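Local coordinates for protein endonuclease V (Streptomyces avermitilis, PDB 3GOC) that probably repairs deaminated DNA as a magnesium-dependent endonuclease, nicking the duplex at the second phosphodiester bond 3' to a deoxyinosine, at residues A12-A17 / P83-L88; L89-I94 / A127-V132; A161-L164 / E169-R172; V185-G188 / D192-H195. All coordinates share one frame; numbering follows the deposited sequence.

Contact 1 (A12-A17 / P83-L88); sequences ATEEEA and PYVPGL
A17 and L88 form the tight, buried part of this contact. The forked end of L88 straddles the A17 methyl. L88 CD1 and L88 CD2 each lie 3.8 Å from A17 CB. L88 CG stands beside the backbone N (chi1 -58°), and this aims the fork at the helix. One branch also reaches the previous turn, where L88 CD1 is 3.9 Å from E14 CA. The E14 side chain crosses L88 at about a right angle.

The helix 14-24 starts here. T13 is its N-cap, and T13 OG1 accepts from E16 N at 3.1 Å. E16 OE1 in turn accepts from A12 N at 2.9 Å, almost straight (177°). Facing this helix start is a type II beta turn from V85 to L88, closed by L88 N to V85 O. G87 O takes bonds from Q21 and H120.

The outer side is looser and more open to solvent. The extended E14 chain carries its carboxylate past V85, with E14 CD 3.7 Å from V85 CG1. This is carboxylate against methyl, with E14 exposed. A long, weak ion pair links E14 to R18. Y84, predicted to interact with target DNA, lies in the same loop but does not touch 12-17.

Contact 2 (L89-I94 / A127-V132); sequences LAFREI and ASHLGV
A90 O is gripped by two backbone donors, E93 N at 3.1 Å and I94 N at 3.0 Å. These bonds tie down the turn that leads into helix 94-102, with E93 at the N-cap position. The turn brings A90, F91 and I94 round the ring of H129, which reaches in from helix 126-134.

A90 CB comes obliquely to the imidazole, 4.0 Å from H129 ND1. F91 and H129 make a T-shaped (edge-to-face) pair. The imidazole presents its edge to one face of the phenyl ring. The F91 and H129 ring centroids are 5.0 Å apart, with the planes at 67°. H129 CE1 does the touching, 3.6 Å from F91 CZ, and sits toward the rim of the phenyl face. H129 CG is anti to the backbone N (chi1 -163°), which extends the ring across to the turn. I94 lies over a face of the imidazole with its CD1 methyl, a CH-pi contact whose modelled closeness is doubtful. H129 is thus met by an alkyl group on a face and by an aromatic ring at its edge.

All four residues are buried. F91 also packs on A17, V20 and Q21 of helix 14-24, and H129 touches L24 of that helix and the ring of F124. L130, one residue on from H129, packs on V97, L98 and L101 of helix 94-102 and on I111 and C113 of strand 110-114. The contact therefore sits where helices 14-24, 94-102 and 126-134 come together beside the central sheet.

Contact 3 (A161-L164 / E169-R172); sequences APLL and EVGR
Strands 160-165 and 168-174 form a beta hairpin in the mixed sheet, and this contact includes a classic beta bulge. V170 and G171 both face L163. L163 O accepts from V170 N at 2.8 Å, nearly along the C=O axis (169° at the oxygen). A second approach from G171 N is long and weak. L163 N in turn donates to G171 O at 2.8 Å. This donor stands above the carbonyl plane, 50° out of it.

P162 and R172 form a non-hydrogen-bonded pair, so the missing N-H of the proline costs no bond between these strands. Beside them, R172 CA makes a CA-H...O contact with A161 O at 3.2 Å. L164 pairs with E169. Its branch L164 CD2 rests on the neighbouring backbone, 3.5 Å from E169 CA. E169 runs out extended, with CG anti to the backbone N (chi1 -177°). This brings the carboxylate obliquely against the CB-CG side of the proline, with E169 OE2 3.2 Å from P162 CB. On the sheet's other face, L163 also packs on F148 and Y150.

The charge of R172 is met by a salt bridge to D194 of helix 193-202. Backbone bonds carry the hairpin, with lighter side-chain contacts beside them, while this arginine spends its polar end on a neighbouring helix.

Contact 4 (V185-G188 / D192-H195); sequences VSVG and DLDH
V187 points one methyl at the start of the helix, and the end of L193 reaches in to meet it. V187 CG1, the touching branch, lies 3.5 Å from L193 N and 3.6 Å from D192 C, so it presses on the peptide link as well as the side chain. With CG1 beside its own backbone N (chi1 -63°), the valine sets this methyl against L193. The leucine answers with one branch, L193 CD2, 3.8 Å from V187 CG1. L193 CD2 also passes V185 O at 4.1 Å.

This is the tight connection between strand 183-189, in the central sheet of the RNase H-like fold, and helix 193-202. D192 is the N-cap of that helix. Two donors grip D192 OD1: H195 N at 2.9 Å, close to straight (162°), and H195 ND1 at 2.8 Å. The imidazole donor comes in on the syn side, 29° out of the carboxylate plane. The backbone bond caps the helix; the ND1 bond limits the rotation of the H195 ring.

S186 turns the opposite way from V185 and V187 and bonds G117 through OG. Its side chain is about 10 Å from that of D114, a magnesium ligand. D194 turns away from the strand; besides its salt bridge to R172 it packs on R27 of the second subunit.

From the N terminus, contact 1 comes first and closes the longest loop, bringing the start of helix 14-24 to the turn after strand 70-79. Contact 2 opens directly after it and links the same connection to helix 126-134. The two touch, with A17 O 3.3 Å from F91 CZ. Contacts 3 and 4 are short closures later in the chain, a hairpin and a strand-to-helix turn. All four follow in series, and none nests or crosses. Contacts 3 and 4 meet in the sheet, where R172 N lies 2.8 Å from V185 O. S128 OG, 2.8 Å from G188 O, probably bonds it and joins contact 2 to contact 4.

Contact 1 (A12-A17 / P83-L88)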
loop_
_atom_site.group_PDB
_atom_site.type_symbol
_atom_site.label_atom_id
_atom_site.label_comp_id
_atom_site.label_asym_id
_atom_site.label_seq_id
_atom_site.Cartn_x
_atom_site.Cartn_y
_atom_site.Cartn_z
ATOM N N ALA A 12 28.033 -15.278 -23.467
ATOM C CA ALA A 12 29.437 -15.162 -23.114
ATOM C C ALA A 12 30.037 -13.857 -23.642
ATOM O O ALA A 12 31.185 -13.537 -23.342
ATOM C CB ALA A 12 30.210 -16.356 -23.659
ATOM N N THR A 13 29.263 -13.111 -24.426
ATOM C CA THR A 13 29.725 -11.837 -24.976
ATOM C C THR A 13 28.661 -10.765 -24.750
ATOM O O THR A 13 27.489 -11.079 -24.534
ATOM C CB THR A 13 29.992 -11.924 -26.494
ATOM O OG1 THR A 13 28.747 -12.008 -27.199
ATOM C CG2 THR A 13 30.838 -13.149 -26.821
ATOM N N GLU A 14 29.061 -9.497 -24.796
ATOM C CA GLU A 14 28.102 -8.420 -24.593
ATOM C C GLU A 14 27.074 -8.381 -25.717
ATOM O O GLU A 14 25.906 -8.066 -25.486
ATOM C CB GLU A 14 28.810 -7.066 -24.500
ATOM C CG GLU A 14 29.862 -6.989 -23.404
ATOM C CD GLU A 14 30.430 -5.595 -23.235
ATOM O OE1 GLU A 14 31.563 -5.475 -22.720
ATOM O OE2 GLU A 14 29.743 -4.617 -23.601
ATOM N N GLU A 15 27.505 -8.697 -26.937
ATOM C CA GLU A 15 26.590 -8.689 -28.067
ATOM C C GLU A 15 25.474 -9.705 -27.847
ATOM O O GLU A 15 24.310 -9.411 -28.099
ATOM C CB GLU A 15 27.335 -9.024 -29.362
ATOM C CG GLU A 15 26.456 -8.928 -30.596
ATOM C CD GLU A 15 27.174 -9.353 -31.863
ATOM O OE1 GLU A 15 26.632 -9.110 -32.963
ATOM O OE2 GLU A 15 28.272 -9.937 -31.756
ATOM N N GLU A 16 25.837 -10.895 -27.376
ATOM C CA GLU A 16 24.856 -11.954 -27.136
ATOM C C GLU A 16 23.908 -11.567 -26.011
ATOM O O GLU A 16 22.699 -11.794 -26.100
ATOM C CB GLU A 16 25.554 -13.269 -26.771
ATOM C CG GLU A 16 26.519 -13.778 -27.830
ATOM C CD GLU A 16 27.188 -15.087 -27.456
ATOM O OE1 GLU A 16 27.265 -15.416 -26.252
ATOM O OE2 GLU A 16 27.660 -15.792 -28.373
ATOM N N ALA A 17 24.456 -10.979 -24.952
ATOM C CA ALA A 17 23.635 -10.579 -23.816
ATOM C C ALA A 17 22.631 -9.499 -24.208
ATOM O O ALA A 17 21.458 -9.577 -23.845
ATOM C CB ALA A 17 24.523 -10.095 -22.661
ATOM N N PRO A 83 30.705 -11.523 -16.903
ATOM C CA PRO A 83 31.673 -10.535 -16.420
ATOM C C PRO A 83 30.925 -9.270 -15.988
ATOM O O PRO A 83 29.740 -9.111 -16.287
ATOM C CB PRO A 83 32.566 -10.300 -17.639
ATOM C CG PRO A 83 31.666 -10.601 -18.791
ATOM C CD PRO A 83 30.923 -11.828 -18.326
ATOM N N TYR A 84 31.616 -8.370 -15.299
ATOM C CA TYR A 84 30.978 -7.147 -14.840
ATOM C C TYR A 84 30.889 -6.146 -15.980
ATOM O O TYR A 84 31.904 -5.638 -16.454
ATOM C CB TYR A 84 31.758 -6.539 -13.672
ATOM C CG TYR A 84 31.085 -5.332 -13.068
ATOM C CD1 TYR A 84 31.243 -4.060 -13.624
ATOM C CD2 TYR A 84 30.263 -5.465 -11.952
ATOM C CE1 TYR A 84 30.596 -2.953 -13.077
ATOM C CE2 TYR A 84 29.611 -4.370 -11.403
ATOM C CZ TYR A 84 29.780 -3.119 -11.967
ATOM O OH TYR A 84 29.123 -2.040 -11.424
ATOM N N VAL A 85 29.666 -5.891 -16.433
ATOM C CA VAL A 85 29.419 -4.945 -17.514
ATOM C C VAL A 85 28.146 -4.170 -17.207
ATOM O O VAL A 85 27.055 -4.740 -17.198
ATOM C CB VAL A 85 29.233 -5.661 -18.872
ATOM C CG1 VAL A 85 29.048 -4.629 -19.983
ATOM C CG2 VAL A 85 30.433 -6.550 -19.166
ATOM N N PRO A 86 28.272 -2.863 -16.924
ATOM C CA PRO A 86 27.097 -2.044 -16.621
ATOM C C PRO A 86 26.051 -2.187 -17.722
ATOM O O PRO A 86 26.376 -2.130 -18.908
ATOM C CB PRO A 86 27.679 -0.639 -16.541
ATOM C CG PRO A 86 29.032 -0.903 -15.924
ATOM C CD PRO A 86 29.517 -2.099 -16.720
ATOM N N GLY A 87 24.799 -2.379 -17.319
ATOM C CA GLY A 87 23.729 -2.547 -18.286
ATOM C C GLY A 87 23.408 -4.012 -18.516
ATOM O O GLY A 87 22.348 -4.351 -19.043
ATOM N N LEU A 88 24.328 -4.886 -18.115
ATOM C CA LEU A 88 24.152 -6.333 -18.268
ATOM C C LEU A 88 24.419 -7.049 -16.951
ATOM O O LEU A 88 24.723 -8.241 -16.938
ATOM C CB LEU A 88 25.117 -6.869 -19.328
ATOM C CG LEU A 88 25.022 -6.270 -20.733
ATOM C CD1 LEU A 88 26.175 -6.792 -21.578
ATOM C CD2 LEU A 88 23.690 -6.630 -21.379
#

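Contact 2 (L89-I94 / A127-V132)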
loop_
_atom_site.group_PDB
_atom_site.type_symbol
_atom_site.label_atom_id
_atom_site.label_comp_id
_atom_site.label_asym_id
_atom_site.label_seq_id
_atom_site.Cartn_x
_atom_site.Cartn_y
_atom_site.Cartn_z
ATOM N N LEU A 89 24.293 -6.325 -15.846
ATOM C CA LEU A 89 24.565 -6.887 -14.532
ATOM C C LEU A 89 23.691 -8.071 -14.130
ATOM O O LEU A 89 24.127 -8.934 -13.366
ATOM C CB LEU A 89 24.469 -5.787 -13.475
ATOM C CG LEU A 89 25.481 -4.647 -13.629
ATOM C CD1 LEU A 89 25.335 -3.694 -12.459
ATOM C CD2 LEU A 89 26.891 -5.206 -13.686
ATOM N N ALA A 90 22.469 -8.126 -14.645
ATOM C CA ALA A 90 21.569 -9.221 -14.308
ATOM C C ALA A 90 22.084 -10.567 -14.800
ATOM O O ALA A 90 21.764 -11.611 -14.225
ATOM C CB ALA A 90 20.186 -8.965 -14.884
ATOM N N PHE A 91 22.872 -10.556 -15.869
ATOM C CA PHE A 91 23.388 -11.814 -16.389
ATOM C C PHE A 91 24.359 -12.511 -15.449
ATOM O O PHE A 91 24.705 -13.674 -15.657
ATOM C CB PHE A 91 24.023 -11.613 -17.764
ATOM C CG PHE A 91 23.018 -11.341 -18.843
ATOM C CD1 PHE A 91 22.604 -10.038 -19.118
ATOM C CD2 PHE A 91 22.445 -12.395 -19.553
ATOM C CE1 PHE A 91 21.626 -9.787 -20.083
ATOM C CE2 PHE A 91 21.467 -12.161 -20.517
ATOM C CZ PHE A 91 21.057 -10.852 -20.787
ATOM N N ARG A 92 24.784 -11.810 -14.403
ATOM C CA ARG A 92 25.696 -12.384 -13.423
ATOM C C ARG A 92 24.965 -13.181 -12.346
ATOM O O ARG A 92 25.529 -14.116 -11.780
ATOM C CB ARG A 92 26.472 -11.284 -12.691
ATOM C CG ARG A 92 27.229 -10.303 -13.555
ATOM C CD ARG A 92 27.938 -9.295 -12.659
ATOM N NE ARG A 92 26.979 -8.503 -11.888
ATOM C CZ ARG A 92 27.287 -7.779 -10.813
ATOM N NH1 ARG A 92 28.534 -7.744 -10.364
ATOM N NH2 ARG A 92 26.349 -7.077 -10.191
ATOM N N GLU A 93 23.711 -12.816 -12.082
ATOM C CA GLU A 93 22.954 -13.415 -10.985
ATOM C C GLU A 93 21.625 -14.091 -11.252
ATOM O O GLU A 93 21.123 -14.790 -10.377
ATOM C CB GLU A 93 22.725 -12.341 -9.926
ATOM C CG GLU A 93 21.978 -11.137 -10.466
ATOM C CD GLU A 93 21.854 -10.019 -9.458
ATOM O OE1 GLU A 93 20.779 -9.891 -8.830
ATOM O OE2 GLU A 93 22.841 -9.279 -9.300
ATOM N N ILE A 94 21.047 -13.900 -12.430
ATOM C CA ILE A 94 19.757 -14.512 -12.713
ATOM C C ILE A 94 19.672 -16.012 -12.428
ATOM O O ILE A 94 18.722 -16.463 -11.794
ATOM C CB ILE A 94 19.332 -14.190 -14.154
ATOM C CG1 ILE A 94 18.830 -12.746 -14.195
ATOM C CG2 ILE A 94 18.255 -15.145 -14.640
ATOM C CD1 ILE A 94 18.922 -12.120 -15.543
ATOM N N ALA A 127 14.473 -6.814 -12.540
ATOM C CA ALA A 127 13.079 -7.125 -12.275
ATOM C C ALA A 127 12.311 -7.574 -13.515
ATOM O O ALA A 127 11.505 -8.504 -13.447
ATOM C CB ALA A 127 12.385 -5.931 -11.626
ATOM N N SER A 128 12.553 -6.926 -14.647
ATOM C CA SER A 128 11.848 -7.302 -15.869
ATOM C C SER A 128 12.352 -8.636 -16.412
ATOM O O SER A 128 11.572 -9.463 -16.887
ATOM C CB SER A 128 12.015 -6.213 -16.930
ATOM O OG SER A 128 11.363 -5.024 -16.526
ATOM N N HIS A 129 13.660 -8.833 -16.324
ATOM C CA HIS A 129 14.310 -10.049 -16.792
ATOM C C HIS A 129 13.805 -11.237 -15.972
ATOM O O HIS A 129 13.434 -12.277 -16.523
ATOM C CB HIS A 129 15.824 -9.869 -16.646
ATOM C CG HIS A 129 16.645 -10.837 -17.440
ATOM N ND1 HIS A 129 17.937 -10.557 -17.837
ATOM C CD2 HIS A 129 16.387 -12.095 -17.872
ATOM C CE1 HIS A 129 18.438 -11.598 -18.478
ATOM N NE2 HIS A 129 17.518 -12.546 -18.512
ATOM N N LEU A 130 13.764 -11.070 -14.653
ATOM C CA LEU A 130 13.297 -12.135 -13.770
ATOM C C LEU A 130 11.808 -12.394 -13.999
ATOM O O LEU A 130 11.353 -13.541 -13.988
ATOM C CB LEU A 130 13.541 -11.746 -12.309
ATOM C CG LEU A 130 13.143 -12.762 -11.239
ATOM C CD1 LEU A 130 14.030 -14.004 -11.329
ATOM C CD2 LEU A 130 13.281 -12.111 -9.866
ATOM N N GLY A 131 11.057 -11.319 -14.214
ATOM C CA GLY A 131 9.629 -11.449 -14.447
ATOM C C GLY A 131 9.299 -12.288 -15.671
ATOM O O GLY A 131 8.479 -13.208 -15.619
ATOM N N VAL A 132 9.943 -11.976 -16.788
ATOM C CA VAL A 132 9.693 -12.717 -18.017
ATOM C C VAL A 132 10.127 -14.185 -17.938
ATOM O O VAL A 132 9.459 -15.063 -18.488
ATOM C CB VAL A 132 10.376 -12.026 -19.217
ATOM C CG1 VAL A 132 10.297 -12.916 -20.455
ATOM C CG2 VAL A 132 9.685 -10.693 -19.487
#

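Contact 3 (A161-L164 / E169-R172)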
loop_
_atom_site.group_PDB
_atom_site.type_symbol
_atom_site.label_atom_id
_atom_site.label_comp_id
_atom_site.label_asym_id
_atom_site.label_seq_id
_atom_site.Cartn_x
_atom_site.Cartn_y
_atom_site.Cartn_z
ATOM N N ALA A 161 6.698 11.129 -7.847
ATOM C CA ALA A 161 7.088 12.006 -8.939
ATOM C C ALA A 161 7.671 11.111 -10.019
ATOM O O ALA A 161 8.232 10.058 -9.730
ATOM C CB ALA A 161 8.126 13.015 -8.464
ATOM N N PRO A 162 7.525 11.505 -11.283
ATOM C CA PRO A 162 8.060 10.702 -12.381
ATOM C C PRO A 162 9.580 10.539 -12.325
ATOM O O PRO A 162 10.310 11.491 -12.032
ATOM C CB PRO A 162 7.624 11.486 -13.620
ATOM C CG PRO A 162 6.359 12.154 -13.169
ATOM C CD PRO A 162 6.725 12.631 -11.793
ATOM N N LEU A 163 10.050 9.322 -12.584
ATOM C CA LEU A 163 11.484 9.040 -12.635
ATOM C C LEU A 163 11.749 8.981 -14.136
ATOM O O LEU A 163 11.147 8.172 -14.841
ATOM C CB LEU A 163 11.797 7.688 -11.986
ATOM C CG LEU A 163 13.286 7.337 -11.890
ATOM C CD1 LEU A 163 14.014 8.366 -11.027
ATOM C CD2 LEU A 163 13.445 5.937 -11.296
ATOM N N LEU A 164 12.649 9.828 -14.627
ATOM C CA LEU A 164 12.899 9.901 -16.065
ATOM C C LEU A 164 14.250 9.457 -16.611
ATOM O O LEU A 164 15.292 9.685 -16.002
ATOM C CB LEU A 164 12.655 11.341 -16.532
ATOM C CG LEU A 164 11.351 12.026 -16.113
ATOM C CD1 LEU A 164 11.324 13.455 -16.651
ATOM C CD2 LEU A 164 10.160 11.248 -16.633
ATOM N N GLU A 169 9.328 8.526 -18.900
ATOM C CA GLU A 169 9.090 8.025 -17.556
ATOM C C GLU A 169 9.392 6.533 -17.529
ATOM O O GLU A 169 8.866 5.771 -18.340
ATOM C CB GLU A 169 7.640 8.254 -17.134
ATOM C CG GLU A 169 7.371 7.812 -15.704
ATOM C CD GLU A 169 5.944 8.048 -15.271
ATOM O OE1 GLU A 169 5.079 7.196 -15.566
ATOM O OE2 GLU A 169 5.686 9.096 -14.639
ATOM N N VAL A 170 10.249 6.125 -16.596
ATOM C CA VAL A 170 10.618 4.722 -16.452
ATOM C C VAL A 170 10.311 4.205 -15.047
ATOM O O VAL A 170 10.631 3.065 -14.714
ATOM C CB VAL A 170 12.121 4.496 -16.766
ATOM C CG1 VAL A 170 12.388 4.785 -18.237
ATOM C CG2 VAL A 170 12.990 5.392 -15.879
ATOM N N GLY A 171 9.684 5.053 -14.238
ATOM C CA GLY A 171 9.331 4.681 -12.883
ATOM C C GLY A 171 8.920 5.906 -12.090
ATOM O O GLY A 171 8.577 6.943 -12.663
ATOM N N ARG A 172 8.947 5.795 -10.767
ATOM C CA ARG A 172 8.581 6.927 -9.927
ATOM C C ARG A 172 9.430 7.033 -8.679
ATOM O O ARG A 172 9.836 6.023 -8.106
ATOM C CB ARG A 172 7.119 6.825 -9.484
ATOM C CG ARG A 172 6.107 7.045 -10.579
ATOM C CD ARG A 172 4.708 6.771 -10.069
ATOM N NE ARG A 172 3.733 6.803 -11.152
ATOM C CZ ARG A 172 2.492 6.336 -11.049
ATOM N NH1 ARG A 172 1.674 6.405 -12.091
ATOM N NH2 ARG A 172 2.079 5.791 -9.911
#

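Contact 4 (V185-G188 / D192-H195)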
loop_
_atom_site.group_PDB
_atom_site.type_symbol
_atom_site.label_atom_id
_atom_site.label_comp_id
_atom_site.label_asym_id
_atom_site.label_seq_id
_atom_site.Cartn_x
_atom_site.Cartn_y
_atom_site.Cartn_z
ATOM N N VAL A 185 10.895 3.402 -7.566
ATOM C CA VAL A 185 10.060 2.291 -7.983
ATOM C C VAL A 185 9.896 2.156 -9.488
ATOM O O VAL A 185 9.633 3.133 -10.179
ATOM C CB VAL A 185 8.658 2.461 -7.361
ATOM C CG1 VAL A 185 7.761 1.296 -7.729
ATOM C CG2 VAL A 185 8.786 2.597 -5.852
ATOM N N SER A 186 10.049 0.940 -9.993
ATOM C CA SER A 186 9.849 0.713 -11.412
ATOM C C SER A 186 9.133 -0.610 -11.611
ATOM O O SER A 186 9.250 -1.530 -10.798
ATOM C CB SER A 186 11.187 0.738 -12.167
ATOM O OG SER A 186 12.072 -0.266 -11.706
ATOM N N VAL A 187 8.355 -0.693 -12.683
ATOM C CA VAL A 187 7.643 -1.921 -12.970
ATOM C C VAL A 187 8.615 -2.949 -13.524
ATOM O O VAL A 187 9.595 -2.614 -14.197
ATOM C CB VAL A 187 6.522 -1.687 -13.998
ATOM C CG1 VAL A 187 5.490 -0.736 -13.426
ATOM C CG2 VAL A 187 7.104 -1.133 -15.273
ATOM N N GLY A 188 8.358 -4.207 -13.200
ATOM C CA GLY A 188 9.193 -5.267 -13.709
ATOM C C GLY A 188 8.417 -6.006 -14.783
ATOM O O GLY A 188 8.760 -5.960 -15.969
ATOM N N ASP A 192 1.375 -2.650 -12.791
ATOM C CA ASP A 192 1.483 -1.279 -13.285
ATOM C C ASP A 192 2.098 -0.385 -12.209
ATOM O O ASP A 192 2.296 -0.822 -11.069
ATOM C CB ASP A 192 0.145 -0.708 -13.816
ATOM C CG ASP A 192 -0.952 -0.587 -12.767
ATOM O OD1 ASP A 192 -0.672 -0.539 -11.560
ATOM O OD2 ASP A 192 -2.137 -0.517 -13.187
ATOM N N LEU A 193 2.443 0.847 -12.570
ATOM C CA LEU A 193 3.090 1.745 -11.621
ATOM C C LEU A 193 2.279 2.052 -10.379
ATOM O O LEU A 193 2.840 2.122 -9.288
ATOM C CB LEU A 193 3.515 3.049 -12.304
ATOM C CG LEU A 193 4.919 3.051 -12.911
ATOM C CD1 LEU A 193 5.202 4.423 -13.505
ATOM C CD2 LEU A 193 5.957 2.719 -11.838
ATOM N N ASP A 194 0.969 2.237 -10.529
ATOM C CA ASP A 194 0.136 2.519 -9.369
ATOM C C ASP A 194 0.218 1.362 -8.378
ATOM O O ASP A 194 0.364 1.578 -7.175
ATOM C CB ASP A 194 -1.320 2.750 -9.787
ATOM C CG ASP A 194 -1.574 4.168 -10.248
ATOM O OD1 ASP A 194 -0.632 4.989 -10.215
ATOM O OD2 ASP A 194 -2.723 4.472 -10.645
ATOM N N HIS A 195 0.136 0.133 -8.883
ATOM C CA HIS A 195 0.209 -1.029 -8.005
ATOM C C HIS A 195 1.608 -1.218 -7.438
ATOM O O HIS A 195 1.764 -1.644 -6.295
ATOM C CB HIS A 195 -0.233 -2.306 -8.727
ATOM C CG HIS A 195 -1.717 -2.455 -8.836
ATOM N ND1 HIS A 195 -2.481 -1.682 -9.686
ATOM C CD2 HIS A 195 -2.586 -3.266 -8.186
ATOM C CE1 HIS A 195 -3.754 -2.012 -9.554
ATOM N NE2 HIS A 195 -3.846 -2.970 -8.649
#